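Local coordinates for centrosomal protein of 104 kDa (Homo sapiens, PDB 5LPH), which is required for ciliogenesis and for structural integrity at the ciliary tip, and is seen here as its tubulin-binding TOG domain, an array of HEAT-type helices, at residues 50-53 with 54-58; 101-105 with 106-110; 62-65 with 66-70. All blocks are in the same frame, centred on the assembly; numbering follows the deposited sequence.

Overall arrangement
All three contacts are local ones, made along a helix or round a helix start, and gather at the N-terminal end of the all-helical TOG domain. Along the chain contact 1 (helix 49-56) comes first, then contact 3 (helix 60-76), then contact 2, where the loop after helix 83-100 enters helix 106-126. The spacing is about 9 Å between centres for 1 and 3, about 12 Å for 2 and 3, and about 14 Å for 1 and 2. R63 of contact 3 meets C57 O of contact 1 through NH1 and D103 of contact 2 through NE. R63 thus links the end of helix 49-56, helix 60-76 and the loop leading into helix 106-126.

Contact 1. Residues 50-53 with 54-58; sequences TLVA and EAYCK
E54 to C57 form the last turn of helix 49-56 and its exit, each residue leaning back on the carbonyls of T50 to A53, in one of the short helices that open the HEAT-type array of the TOG domain. E54 N gives a nearly straight bond to T50 O (3.0 Å, 171° at the hydrogen). The side chain of E54 rises beside the same turn, with CB 3.4 Å from L51 O, and its extended chain carries OE1 near L51 CA; the other carboxylate oxygen, OE2, lies close to D65 OD2 of helix 60-76, a close approach of like charges that may favour a shared proton or raise a pKa. A55 N continues the ladder to L51 O; its CB comes 3.6 Å from V52 O, and L96 of helix 83-100 touches both A55 and L51.

At Y56 the ladder bends: N bonds to V52 O (3.1 Å, 138°) and only weakly to A53 O. The ring stands alongside V52, the two side chains pointing the same way, and V52 CG1, placed anti to its own backbone N (chi1 174°), lies 3.9 Å from Y56 CD1. V52 O sits at the ring edge, near its plane, 3.4 Å from Y56 CD1. The phenol OH is held by E39 and the ring takes a cation-pi contact from R99. C57 is the first residue to leave helical angles, and its CB settles 3.4 Å from A53 O.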
# COMPACT_ATOMS: atom_id res chain seq x y z
N THR A 50 10.07 -27.89 -0.33
CA THR A 50 10.20 -27.79 -1.79
C THR A 50 9.67 -26.46 -2.31
O THR A 50 10.38 -25.74 -3.02
CB THR A 50 9.46 -28.95 -2.51
OG1 THR A 50 10.06 -30.20 -2.12
CG2 THR A 50 9.55 -28.83 -4.04
N LEU A 51 8.44 -26.13 -1.95
CA LEU A 51 7.80 -24.90 -2.39
C LEU A 51 8.53 -23.66 -1.86
O LEU A 51 8.67 -22.68 -2.60
CB LEU A 51 6.32 -24.89 -1.98
CG LEU A 51 5.41 -23.90 -2.72
CD1 LEU A 51 3.99 -24.45 -2.79
CD2 LEU A 51 5.43 -22.51 -2.09
N VAL A 52 9.00 -23.70 -0.62
CA VAL A 52 9.72 -22.54 -0.06
C VAL A 52 11.07 -22.34 -0.77
O VAL A 52 11.45 -21.21 -1.06
CB VAL A 52 9.92 -22.65 1.47
CG1 VAL A 52 10.80 -21.53 2.01
CG2 VAL A 52 8.57 -22.62 2.18
N ALA A 53 11.77 -23.44 -1.05
CA ALA A 53 13.04 -23.40 -1.78
C ALA A 53 12.88 -22.82 -3.18
O ALA A 53 13.68 -21.99 -3.60
CB ALA A 53 13.66 -24.79 -1.85
N GLU A 54 11.84 -23.26 -3.90
CA GLU A 54 11.46 -22.66 -5.19
C GLU A 54 11.31 -21.14 -5.11
O GLU A 54 11.90 -20.40 -5.91
CB GLU A 54 10.12 -23.22 -5.68
CG GLU A 54 10.15 -24.50 -6.49
CD GLU A 54 8.82 -24.69 -7.21
OE1 GLU A 54 7.83 -24.98 -6.51
OE2 GLU A 54 8.77 -24.53 -8.46
N ALA A 55 10.53 -20.68 -4.13
CA ALA A 55 10.25 -19.26 -3.92
C ALA A 55 11.49 -18.42 -3.61
O ALA A 55 11.53 -17.25 -3.97
CB ALA A 55 9.22 -19.07 -2.81
N TYR A 56 12.49 -19.02 -2.96
CA TYR A 56 13.73 -18.33 -2.58
C TYR A 56 14.86 -18.38 -3.60
O TYR A 56 15.84 -17.65 -3.47
CB TYR A 56 14.27 -18.89 -1.25
CG TYR A 56 13.76 -18.17 -0.02
CD1 TYR A 56 12.49 -18.42 0.48
CD2 TYR A 56 14.57 -17.26 0.65
CE1 TYR A 56 12.02 -17.76 1.61
CE2 TYR A 56 14.11 -16.60 1.79
CZ TYR A 56 12.83 -16.86 2.26
OH TYR A 56 12.35 -16.22 3.37
N CYS A 57 14.76 -19.25 -4.61
CA CYS A 57 15.92 -19.53 -5.47
C CYS A 57 16.14 -18.47 -6.55
O CYS A 57 15.30 -17.58 -6.77
CB CYS A 57 15.79 -20.92 -6.10
SG CYS A 57 14.67 -21.01 -7.50
N LYS A 58 17.28 -18.57 -7.23
CA LYS A 58 17.73 -17.56 -8.19
C LYS A 58 17.12 -17.67 -9.59
O LYS A 58 17.46 -16.87 -10.46
CB LYS A 58 19.26 -17.59 -8.27
CG LYS A 58 19.94 -16.98 -7.05
CD LYS A 58 21.44 -17.26 -7.06
CE LYS A 58 22.14 -16.61 -5.88
NZ LYS A 58 23.56 -17.03 -5.82

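Contact 2. Residues 101-105 with 106-110; sequences IKDIV and TSVFQ
D103 and V108 make the main side-chain contact where the loop 101-105 turns into helix 106-126. D103 OD2 accepts the backbone N-H of V105 at 3.0 Å, closing an Asx turn; the donor arrives on the anti side of the carboxylate, 25° out of its plane. The other oxygen, OD1, forms a salt bridge with R63 NE, and the two bonds fix the group's rotation. At the N-cap, V105 O receives F109 N in a nearly straight bond (3.2 Å, 173°) and V108 N in a weak one.

The side chains of D103 and V108 cross at about a right angle. D103 CG is anti to the backbone N (chi1 -155°), which brings the carboxylate to V105 N and packs it on the V108 branches, with CG 3.4 Å from V108 CG1. The apolar pairs are looser: I101 CG2 to F109 CE1 and V105 CB to V108 CG2, both at 4.3 Å. At its edge the F109 ring meets I101 O, near the ring plane and 3.4 Å from F109 CD1.

R148 bonds to I101 O and makes a cation-pi contact with F109, whose ring packs on helix 154-169. V105 and V108 face helix 60-76; I101 rests against helix 131-147.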
# COMPACT_ATOMS: atom_id res chain seq x y z
N ILE A 101 6.76 -9.46 -3.55
CA ILE A 101 6.46 -8.07 -3.92
C ILE A 101 7.75 -7.27 -4.17
O ILE A 101 7.74 -6.33 -4.96
CB ILE A 101 5.54 -7.38 -2.88
CG1 ILE A 101 4.12 -7.95 -2.99
CG2 ILE A 101 5.47 -5.88 -3.09
CD1 ILE A 101 3.24 -7.68 -1.79
N LYS A 102 8.85 -7.65 -3.52
CA LYS A 102 10.17 -7.04 -3.78
C LYS A 102 10.98 -7.71 -4.92
O LYS A 102 12.17 -7.44 -5.05
CB LYS A 102 11.01 -7.02 -2.49
CG LYS A 102 10.58 -5.96 -1.48
CD LYS A 102 11.27 -6.15 -0.12
CE LYS A 102 10.58 -7.24 0.70
NZ LYS A 102 11.11 -7.34 2.10
N ASP A 103 10.36 -8.55 -5.75
CA ASP A 103 11.13 -9.34 -6.72
C ASP A 103 11.74 -8.47 -7.82
O ASP A 103 11.15 -7.47 -8.24
CB ASP A 103 10.30 -10.46 -7.36
CG ASP A 103 11.17 -11.61 -7.86
OD1 ASP A 103 11.49 -12.50 -7.03
OD2 ASP A 103 11.54 -11.63 -9.06
N ILE A 104 12.92 -8.86 -8.29
CA ILE A 104 13.64 -8.15 -9.36
C ILE A 104 13.14 -8.48 -10.78
O ILE A 104 13.63 -7.89 -11.74
CB ILE A 104 15.18 -8.38 -9.26
CG1 ILE A 104 15.56 -9.86 -9.45
CG2 ILE A 104 15.69 -7.88 -7.91
CD1 ILE A 104 17.06 -10.12 -9.48
N VAL A 105 12.20 -9.42 -10.90
CA VAL A 105 11.61 -9.81 -12.18
C VAL A 105 10.10 -9.53 -12.14
O VAL A 105 9.41 -9.95 -11.20
CB VAL A 105 11.88 -11.30 -12.50
CG1 VAL A 105 11.16 -11.74 -13.77
CG2 VAL A 105 13.38 -11.54 -12.63
N THR A 106 9.62 -8.86 -13.18
CA THR A 106 8.25 -8.36 -13.25
C THR A 106 7.21 -9.46 -13.13
O THR A 106 6.24 -9.29 -12.40
CB THR A 106 8.05 -7.54 -14.55
OG1 THR A 106 8.74 -6.29 -14.41
CG2 THR A 106 6.59 -7.24 -14.83
N SER A 107 7.39 -10.57 -13.85
CA SER A 107 6.44 -11.70 -13.83
C SER A 107 6.21 -12.29 -12.44
O SER A 107 5.11 -12.74 -12.15
CB SER A 107 6.92 -12.83 -14.74
OG SER A 107 6.79 -12.44 -16.09
N VAL A 108 7.25 -12.30 -11.61
CA VAL A 108 7.16 -12.81 -10.25
C VAL A 108 6.38 -11.80 -9.39
O VAL A 108 5.51 -12.20 -8.62
CB VAL A 108 8.55 -13.06 -9.63
CG1 VAL A 108 8.43 -13.56 -8.19
CG2 VAL A 108 9.34 -14.06 -10.47
N PHE A 109 6.72 -10.52 -9.53
CA PHE A 109 6.00 -9.41 -8.88
C PHE A 109 4.50 -9.46 -9.19
O PHE A 109 3.68 -9.38 -8.28
CB PHE A 109 6.62 -8.06 -9.29
CG PHE A 109 5.78 -6.85 -8.96
CD1 PHE A 109 5.68 -6.39 -7.65
CD2 PHE A 109 5.13 -6.14 -9.96
CE1 PHE A 109 4.92 -5.26 -7.35
CE2 PHE A 109 4.37 -5.01 -9.67
CZ PHE A 109 4.27 -4.57 -8.35
N GLN A 110 4.17 -9.63 -10.47
CA GLN A 110 2.77 -9.72 -10.92
C GLN A 110 2.02 -10.95 -10.40
O GLN A 110 0.85 -10.85 -10.03
CB GLN A 110 2.70 -9.67 -12.45
CG GLN A 110 2.66 -8.24 -13.00
CD GLN A 110 3.14 -8.11 -14.44
OE1 GLN A 110 3.68 -7.07 -14.84
NE2 GLN A 110 2.95 -9.16 -15.22

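Contact 3. Residues 62-65 with 66-70; sequences YRED and ALLAL
E64 and L68, one turn apart on helix 60-76 of the HEAT-type array of the TOG domain, set their side chains obliquely across each other. E64 CG lies anti to the backbone N (chi1 -164°) and the chain stays extended, which brings CD 4.1 Å from L68 CD1, a loose van der Waals contact between a carboxylate carbon and a methyl. L68 swings the other way, with CG beside the backbone N (chi1 -60°), a rotation that brings it 3.4 Å from E64 O. That same oxygen accepts L68 N at 3.0 Å, so the backbone bond and the leucine branch meet at one carbonyl.

L67 takes a similar rotation and brings CG to 3.6 Å from R63 O, beside a weak bond from its own N to that oxygen. The two alanines have methyls alone to offer. A66 CB lies near Y62 O, which A66 N reaches at 2.9 Å, and A69 CB approaches D65 O to 3.2 Å, the acceptor of A69 N. Each of these carbonyls is thus flanked by a side-chain carbon as well as its N-H, the ordinary i to i+4 pattern of an alpha-helix.

R63 extends toward C57, just beyond helix 49-56, and D103, touching V105 and V108 on the way. Y62 OH bonds to G27 O, while L67 and L70 pack against helices 83-100 and 106-126.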
# COMPACT_ATOMS: atom_id res chain seq x y z
N TYR A 62 11.08 -20.50 -11.53
CA TYR A 62 10.75 -21.29 -10.34
C TYR A 62 10.06 -20.44 -9.28
O TYR A 62 9.12 -20.91 -8.65
CB TYR A 62 12.00 -21.97 -9.74
CG TYR A 62 12.65 -23.04 -10.61
CD1 TYR A 62 12.05 -23.51 -11.79
CD2 TYR A 62 13.87 -23.60 -10.23
CE1 TYR A 62 12.66 -24.48 -12.57
CE2 TYR A 62 14.48 -24.58 -11.00
CZ TYR A 62 13.87 -25.02 -12.17
OH TYR A 62 14.45 -25.98 -12.95
N ARG A 63 10.54 -19.21 -9.07
CA ARG A 63 9.87 -18.29 -8.14
C ARG A 63 8.44 -18.02 -8.57
O ARG A 63 7.53 -18.03 -7.73
CB ARG A 63 10.64 -16.98 -7.99
CG ARG A 63 12.00 -17.15 -7.33
CD ARG A 63 12.53 -15.85 -6.78
NE ARG A 63 12.68 -14.81 -7.79
CZ ARG A 63 13.71 -14.67 -8.63
NH1 ARG A 63 14.71 -15.55 -8.68
NH2 ARG A 63 13.72 -13.65 -9.48
N GLU A 64 8.23 -17.84 -9.88
CA GLU A 64 6.89 -17.64 -10.42
C GLU A 64 6.02 -18.89 -10.24
O GLU A 64 4.87 -18.78 -9.83
CB GLU A 64 6.93 -17.27 -11.91
CG GLU A 64 5.61 -16.70 -12.42
CD GLU A 64 5.38 -16.85 -13.92
OE1 GLU A 64 6.01 -17.71 -14.57
OE2 GLU A 64 4.51 -16.11 -14.44
N ASP A 65 6.58 -20.05 -10.57
CA ASP A 65 5.87 -21.33 -10.47
C ASP A 65 5.42 -21.65 -9.04
O ASP A 65 4.33 -22.17 -8.84
CB ASP A 65 6.75 -22.47 -11.00
CG ASP A 65 6.01 -23.79 -11.06
OD1 ASP A 65 5.09 -23.90 -11.89
OD2 ASP A 65 6.36 -24.70 -10.28
N ALA A 66 6.27 -21.33 -8.06
CA ALA A 66 5.92 -21.51 -6.65
C ALA A 66 4.65 -20.73 -6.28
O ALA A 66 3.76 -21.27 -5.63
CB ALA A 66 7.07 -21.07 -5.76
N LEU A 67 4.58 -19.47 -6.71
CA LEU A 67 3.43 -18.61 -6.42
C LEU A 67 2.17 -19.08 -7.12
O LEU A 67 1.10 -19.07 -6.53
CB LEU A 67 3.74 -17.15 -6.75
CG LEU A 67 4.82 -16.55 -5.85
CD1 LEU A 67 5.40 -15.28 -6.44
CD2 LEU A 67 4.28 -16.27 -4.46
N LEU A 68 2.29 -19.50 -8.38
CA LEU A 68 1.15 -20.05 -9.12
C LEU A 68 0.70 -21.41 -8.57
O LEU A 68 -0.48 -21.70 -8.54
CB LEU A 68 1.45 -20.16 -10.62
CG LEU A 68 1.80 -18.87 -11.39
CD1 LEU A 68 2.13 -19.17 -12.84
CD2 LEU A 68 0.70 -17.82 -11.29
N ALA A 69 1.65 -22.24 -8.13
CA ALA A 69 1.34 -23.52 -7.47
C ALA A 69 0.62 -23.31 -6.14
O ALA A 69 -0.35 -24.01 -5.82
CB ALA A 69 2.60 -24.33 -7.25
N LEU A 70 1.09 -22.33 -5.37
CA LEU A 70 0.48 -21.96 -4.10
C LEU A 70 -0.94 -21.44 -4.30
O LEU A 70 -1.85 -21.76 -3.53
CB LEU A 70 1.35 -20.91 -3.41
CG LEU A 70 1.11 -20.59 -1.93
CD1 LEU A 70 1.08 -21.84 -1.07
CD2 LEU A 70 2.21 -19.64 -1.45